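PDB 2I2X: methyltransferase 1 from Methanosarcina barkeri, which catalyses the transfer of the methyl group of methanol to the cob(I)amide carried by its partner protein MtaC, the first step of methanogenesis from methanol. Local coordinates for residues A[218-223]-A[267-272]; A[285-290]-A[309-314]. All blocks are in the same frame, centred on the assembly; numbering follows the deposited sequence.

Contact 1: A[218-223]-A[267-272]; sequences TDCAQA and KDCGYE. With ZN (zinc ion), chain Q.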
loop_
_atom_site.group_PDB
_atom_site.type_symbol
_atom_site.label_atom_id
_atom_site.label_comp_id
_atom_site.label_asym_id
_atom_site.label_seq_id
_atom_site.Cartn_x
_atom_site.Cartn_y
_atom_site.Cartn_z
ATOM N N THR A 218 24.321 3.427 0.386
ATOM C CA THR A 218 23.512 3.102 1.580
ATOM C C THR A 218 24.158 1.937 2.205
ATOM O O THR A 218 24.473 0.954 1.509
ATOM C CB THR A 218 22.217 2.325 1.233
ATOM O OG1 THR A 218 21.502 2.967 0.215
ATOM C CG2 THR A 218 21.341 2.164 2.398
ATOM N N ASP A 219 24.207 1.961 3.526
ATOM C CA ASP A 219 24.645 0.779 4.214
ATOM C C ASP A 219 23.636 -0.352 4.338
ATOM O O ASP A 219 23.676 -1.094 5.339
ATOM C CB ASP A 219 25.185 1.094 5.575
ATOM C CG ASP A 219 26.215 0.093 5.998
ATOM O OD1 ASP A 219 27.043 -0.303 5.131
ATOM O OD2 ASP A 219 26.185 -0.308 7.182
ATOM N N CYS A 220 22.760 -0.495 3.342
ATOM C CA CYS A 220 21.704 -1.505 3.362
ATOM C C CYS A 220 22.198 -2.906 3.698
ATOM O O CYS A 220 21.602 -3.613 4.506
ATOM C CB CYS A 220 21.018 -1.585 2.016
ATOM S SG CYS A 220 19.282 -2.197 2.189
ATOM N N ALA A 221 23.316 -3.281 3.077
ATOM C CA ALA A 221 23.865 -4.623 3.186
ATOM C C ALA A 221 24.349 -4.946 4.597
ATOM O O ALA A 221 24.573 -6.112 4.909
ATOM C CB ALA A 221 24.966 -4.839 2.147
ATOM N N GLN A 222 24.476 -3.935 5.451
ATOM C CA GLN A 222 24.978 -4.136 6.820
ATOM C C GLN A 222 24.005 -3.546 7.824
ATOM O O GLN A 222 23.258 -4.293 8.427
ATOM C CB GLN A 222 26.411 -3.560 7.019
ATOM C CG GLN A 222 27.510 -4.201 6.119
ATOM C CD GLN A 222 28.782 -3.341 6.022
ATOM O OE1 GLN A 222 28.712 -2.117 5.923
ATOM N NE2 GLN A 222 29.936 -3.986 6.055
ATOM N N ALA A 223 23.993 -2.227 8.005
ATOM C CA ALA A 223 23.008 -1.618 8.898
ATOM C C ALA A 223 21.498 -2.066 8.706
ATOM O O ALA A 223 20.847 -2.403 9.716
ATOM C CB ALA A 223 23.153 -0.097 8.932
ATOM N N LYS A 267 20.589 7.377 -1.190
ATOM C CA LYS A 267 19.568 6.337 -1.240
ATOM C C LYS A 267 18.647 6.275 -0.061
ATOM O O LYS A 267 19.068 6.366 1.076
ATOM C CB LYS A 267 20.223 4.965 -1.374
ATOM C CG LYS A 267 20.609 4.635 -2.803
ATOM C CD LYS A 267 19.435 4.025 -3.504
ATOM C CE LYS A 267 19.187 2.631 -2.984
ATOM N NZ LYS A 267 17.855 2.192 -3.435
ATOM N N ASP A 268 17.381 6.037 -0.389
ATOM C CA ASP A 268 16.267 5.941 0.548
ATOM C C ASP A 268 16.499 5.040 1.754
ATOM O O ASP A 268 16.173 5.407 2.880
ATOM C CB ASP A 268 15.008 5.506 -0.212
ATOM C CG ASP A 268 15.207 4.224 -0.999
ATOM O OD1 ASP A 268 16.325 3.652 -0.972
ATOM O OD2 ASP A 268 14.239 3.768 -1.637
ATOM N N CYS A 269 17.048 3.859 1.532
ATOM C CA CYS A 269 17.225 2.911 2.632
ATOM C C CYS A 269 18.423 3.254 3.532
ATOM O O CYS A 269 18.707 2.538 4.516
ATOM C CB CYS A 269 17.316 1.471 2.117
ATOM S SG CYS A 269 18.641 1.180 0.920
ATOM N N GLY A 270 19.081 4.361 3.212
ATOM C CA GLY A 270 20.137 4.929 4.062
ATOM C C GLY A 270 19.528 5.692 5.228
ATOM O O GLY A 270 19.538 6.924 5.259
ATOM N N TYR A 271 18.994 4.977 6.213
ATOM C CA TYR A 271 18.465 5.663 7.362
ATOM C C TYR A 271 19.500 6.534 8.058
ATOM O O TYR A 271 19.138 7.518 8.708
ATOM C CB TYR A 271 17.924 4.653 8.335
ATOM C CG TYR A 271 16.604 4.010 7.940
ATOM C CD1 TYR A 271 16.573 2.927 7.079
ATOM C CD2 TYR A 271 15.394 4.453 8.490
ATOM C CE1 TYR A 271 15.390 2.300 6.761
ATOM C CE2 TYR A 271 14.197 3.843 8.161
ATOM C CZ TYR A 271 14.201 2.752 7.296
ATOM O OH TYR A 271 13.020 2.089 6.962
ATOM N N GLU A 272 20.781 6.156 7.954
ATOM C CA GLU A 272 21.853 6.946 8.511
ATOM C C GLU A 272 22.048 8.276 7.763
ATOM O O GLU A 272 22.852 9.119 8.192
ATOM C CB GLU A 272 23.166 6.142 8.520
ATOM C CG GLU A 272 23.819 5.841 7.124
ATOM C CD GLU A 272 23.171 4.674 6.382
ATOM O OE1 GLU A 272 23.790 4.210 5.381
ATOM O OE2 GLU A 272 22.048 4.235 6.778
HETATM ZN ZN ZN Q . 18.535 -1.146 0.375
#

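Contact 2: A[285-290]-A[309-314]; sequences TMEGKT and CWSNES. With K (potassium ion), chain S.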
loop_
_atom_site.group_PDB
_atom_site.type_symbol
_atom_site.label_atom_id
_atom_site.label_comp_id
_atom_site.label_asym_id
_atom_site.label_seq_id
_atom_site.Cartn_x
_atom_site.Cartn_y
_atom_site.Cartn_z
ATOM N N THR A 285 17.292 11.163 0.326
ATOM C CA THR A 285 16.027 10.469 0.364
ATOM C C THR A 285 15.891 9.657 1.646
ATOM O O THR A 285 16.880 9.119 2.160
ATOM C CB THR A 285 15.900 9.556 -0.834
ATOM O OG1 THR A 285 16.159 10.330 -2.003
ATOM C CG2 THR A 285 14.511 8.994 -0.930
ATOM N N MET A 286 14.661 9.558 2.155
ATOM C CA MET A 286 14.379 8.697 3.318
ATOM C C MET A 286 13.173 7.812 3.020
ATOM O O MET A 286 12.487 8.015 1.999
ATOM C CB MET A 286 14.149 9.527 4.581
ATOM C CG MET A 286 15.248 10.554 4.879
ATOM S SD MET A 286 16.854 9.877 5.405
ATOM C CE MET A 286 16.519 9.207 7.058
ATOM N N GLU A 287 12.913 6.842 3.901
ATOM C CA GLU A 287 11.751 5.962 3.799
ATOM C C GLU A 287 11.315 5.568 5.196
ATOM O O GLU A 287 12.156 5.321 6.071
ATOM C CB GLU A 287 12.087 4.694 3.020
ATOM C CG GLU A 287 13.138 3.818 3.693
ATOM C CD GLU A 287 13.674 2.748 2.767
ATOM O OE1 GLU A 287 13.930 3.068 1.593
ATOM O OE2 GLU A 287 13.809 1.584 3.192
ATOM N N GLY A 288 10.007 5.487 5.407
ATOM C CA GLY A 288 9.487 5.104 6.700
ATOM C C GLY A 288 8.069 4.597 6.596
ATOM O O GLY A 288 7.796 3.599 5.939
ATOM N N LYS A 289 7.154 5.323 7.212
ATOM C CA LYS A 289 5.762 4.889 7.283
ATOM C C LYS A 289 5.138 4.510 5.928
ATOM O O LYS A 289 4.218 3.682 5.899
ATOM C CB LYS A 289 4.913 5.949 7.983
ATOM C CG LYS A 289 4.565 7.145 7.143
ATOM C CD LYS A 289 3.445 7.890 7.788
ATOM C CE LYS A 289 3.382 9.339 7.357
ATOM N NZ LYS A 289 2.442 10.093 8.272
ATOM N N THR A 290 5.607 5.139 4.842
ATOM C CA THR A 290 5.085 4.907 3.510
ATOM C C THR A 290 6.005 3.991 2.676
ATOM O O THR A 290 5.955 3.976 1.431
ATOM C CB THR A 290 4.753 6.217 2.786
ATOM O OG1 THR A 290 3.980 7.043 3.656
ATOM C CG2 THR A 290 3.900 5.953 1.506
ATOM N N CYS A 309 13.844 13.739 -0.311
ATOM C CA CYS A 309 12.960 12.872 -1.103
ATOM C C CYS A 309 12.402 11.782 -0.207
ATOM O O CYS A 309 12.992 11.460 0.824
ATOM C CB CYS A 309 13.678 12.317 -2.336
ATOM S SG CYS A 309 14.630 13.622 -3.191
ATOM N N TRP A 310 11.253 11.240 -0.585
ATOM C CA TRP A 310 10.477 10.371 0.298
ATOM C C TRP A 310 10.056 9.180 -0.526
ATOM O O TRP A 310 9.373 9.334 -1.551
ATOM C CB TRP A 310 9.287 11.140 0.823
ATOM C CG TRP A 310 8.369 10.462 1.810
ATOM C CD1 TRP A 310 7.002 10.392 1.721
ATOM C CD2 TRP A 310 8.723 9.829 3.046
ATOM N NE1 TRP A 310 6.485 9.742 2.814
ATOM C CE2 TRP A 310 7.514 9.395 3.653
ATOM C CE3 TRP A 310 9.939 9.585 3.704
ATOM C CZ2 TRP A 310 7.481 8.722 4.892
ATOM C CZ3 TRP A 310 9.911 8.920 4.940
ATOM C CH2 TRP A 310 8.681 8.494 5.519
ATOM N N SER A 311 10.514 8.003 -0.087
ATOM C CA SER A 311 10.382 6.776 -0.837
ATOM C C SER A 311 9.544 5.648 -0.162
ATOM O O SER A 311 9.406 5.619 1.058
ATOM C CB SER A 311 11.793 6.283 -1.144
ATOM O OG SER A 311 11.806 4.907 -1.497
ATOM N N ASN A 312 9.024 4.726 -0.983
ATOM C CA ASN A 312 8.290 3.530 -0.517
ATOM C C ASN A 312 9.164 2.290 -0.524
ATOM O O ASN A 312 8.667 1.170 -0.312
ATOM C CB ASN A 312 7.094 3.237 -1.442
ATOM C CG ASN A 312 7.550 2.803 -2.821
ATOM O OD1 ASN A 312 8.329 3.505 -3.446
ATOM N ND2 ASN A 312 7.107 1.623 -3.282
ATOM N N GLU A 313 10.458 2.495 -0.828
ATOM C CA GLU A 313 11.516 1.472 -0.758
ATOM C C GLU A 313 11.397 0.477 -1.894
ATOM O O GLU A 313 12.273 0.383 -2.744
ATOM C CB GLU A 313 11.544 0.776 0.608
ATOM C CG GLU A 313 12.493 -0.414 0.721
ATOM C CD GLU A 313 13.960 -0.086 0.398
ATOM O OE1 GLU A 313 14.734 -1.057 0.213
ATOM O OE2 GLU A 313 14.348 1.114 0.333
ATOM N N SER A 314 10.291 -0.256 -1.917
ATOM C CA SER A 314 10.032 -1.208 -2.973
ATOM C C SER A 314 8.666 -1.874 -2.817
ATOM O O SER A 314 8.173 -2.071 -1.700
ATOM C CB SER A 314 11.097 -2.290 -2.976
ATOM O OG SER A 314 11.047 -2.936 -4.233
HETATM K K K S . 16.952 -1.422 -2.004
HETATM O O HOH W 1 8.278 6.030 3.429
#

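Contact 1: A[218-223]-A[267-272]
The zinc site of the methanol-activating barrel is built across this contact, which joins the start of helix 220-230 to the loop 267-272. Cys220 SG binds the ion at 2.2 Å and Cys269 SG at 2.4 Å, with Glu164 as the third protein ligand. The two thiolates reach the metal by different torsions: SG of Cys220 lies anti to its backbone N (chi1 -154°), whereas SG of Cys269 sits in the crowded position between backbone N and carbonyl carbon (chi1 57°). Cys269 is the third residue of a type I turn from Lys267 to Gly270, which presents its sulfur toward the opposite segment. Thr218, with CG2 anti to its backbone N, turns its methyl into the turn, CG2 lying 3.3 Å from Gly270 N and also against Cys269 SG.

A second tie holds the backbone just before Cys220. Asp219 N donates to Glu272 OE1 over 2.9 Å, nearly straight at 164°, and uses the syn lone pair of that oxygen; a bend at chi2 of Glu272 lets its carboxylate reach across. OE1 also accepts from Ser254, and OE2 forms a salt bridge with Arg247, so the acceptor is itself fixed from helix 240-259. Asp219 secures the first helical turn: Ala223 N approaches its OD2 at 3.0 Å from above the carboxylate plane, while OD1 is salt-bridged to Arg253. The contact is buried between helix 240-259, helix 181-210, which packs on Asp219 and Gln222, and strand 285-287, whose Glu287 touches Cys269.

Contact 2: A[285-290]-A[309-314]
Thr285 opens a parallel pairing of the short strands 285-287 and 309-311, whose axes run 33° apart and approach to 4.6 Å. Thr285 lies beside Cys309, with its methyl CG2 3.4 Å from Cys309 O, while its OG1, anti to the carbonyl carbon, bonds to Glu42. Met286 supplies both backbone bonds. Its N donates to Cys309 O at 2.9 Å, from above the carbonyl plane; its O accepts from Ser311 N at 2.9 Å, nearly along the C=O axis (167°).

Glu287 shares a sheet face with Thr285, Cys309 and Ser311. Its chain, extended beyond CG, crosses that of Glu313 obliquely, the carboxylate planes 62° apart. Glu287 OE1 and Glu313 OE2 are modelled only 2.4 Å apart, too close for two bare carboxylate oxygens, so one of the acids probably holds a proton, though at this resolution the exact distance carries little weight. His295 bonds to Glu287 OE2, and Glu313 OE1 is a 3.2 Å ligand of the potassium ion, together with Glu86 and Glu164. Glu313 N donates to Ser311 OG at 2.8 Å, closing an ST turn at the metal ligand.

At Gly288 the backbone runs along the indole of Trp310, whose CH2 lies 3.3 Å from Gly288 N. A water above one face of that ring, offset toward its rim, accepts from Gly288 N and donates to Ser311 O. Lys289 crosses the indole at about a right angle and extends to a salt bridge with Asp336 of the second subunit. Thr290 OG1 and Trp310 NE1 both bond to Asp336 of their own chain, on helix 325-345, which packs on this end, while strand 40-43 pairs with Trp310 beyond strand 309-311.

In the fold
Both contacts are buried, contact 1 near the centre of the chain and contact 2 about 10 Å from it, their centres about 12 Å apart. Contact 1 joins a helix start to a loop through zinc thiolates and a carboxylate-backbone bond; contact 2 joins two barrel strands through backbone bonds, then adds acids at their C-terminal ends and reaches the second subunit. They meet directly: Asp268 OD2 lies 2.7 Å from Ser311 OG, a probable hydrogen bond, and Glu287 OE1 packs against Cys269 N without bonding to it. Glu164 is a ligand of both zinc and potassium and so bridges the two sites. Ala221 and Ser314 bring each contact to the corrinoid pocket.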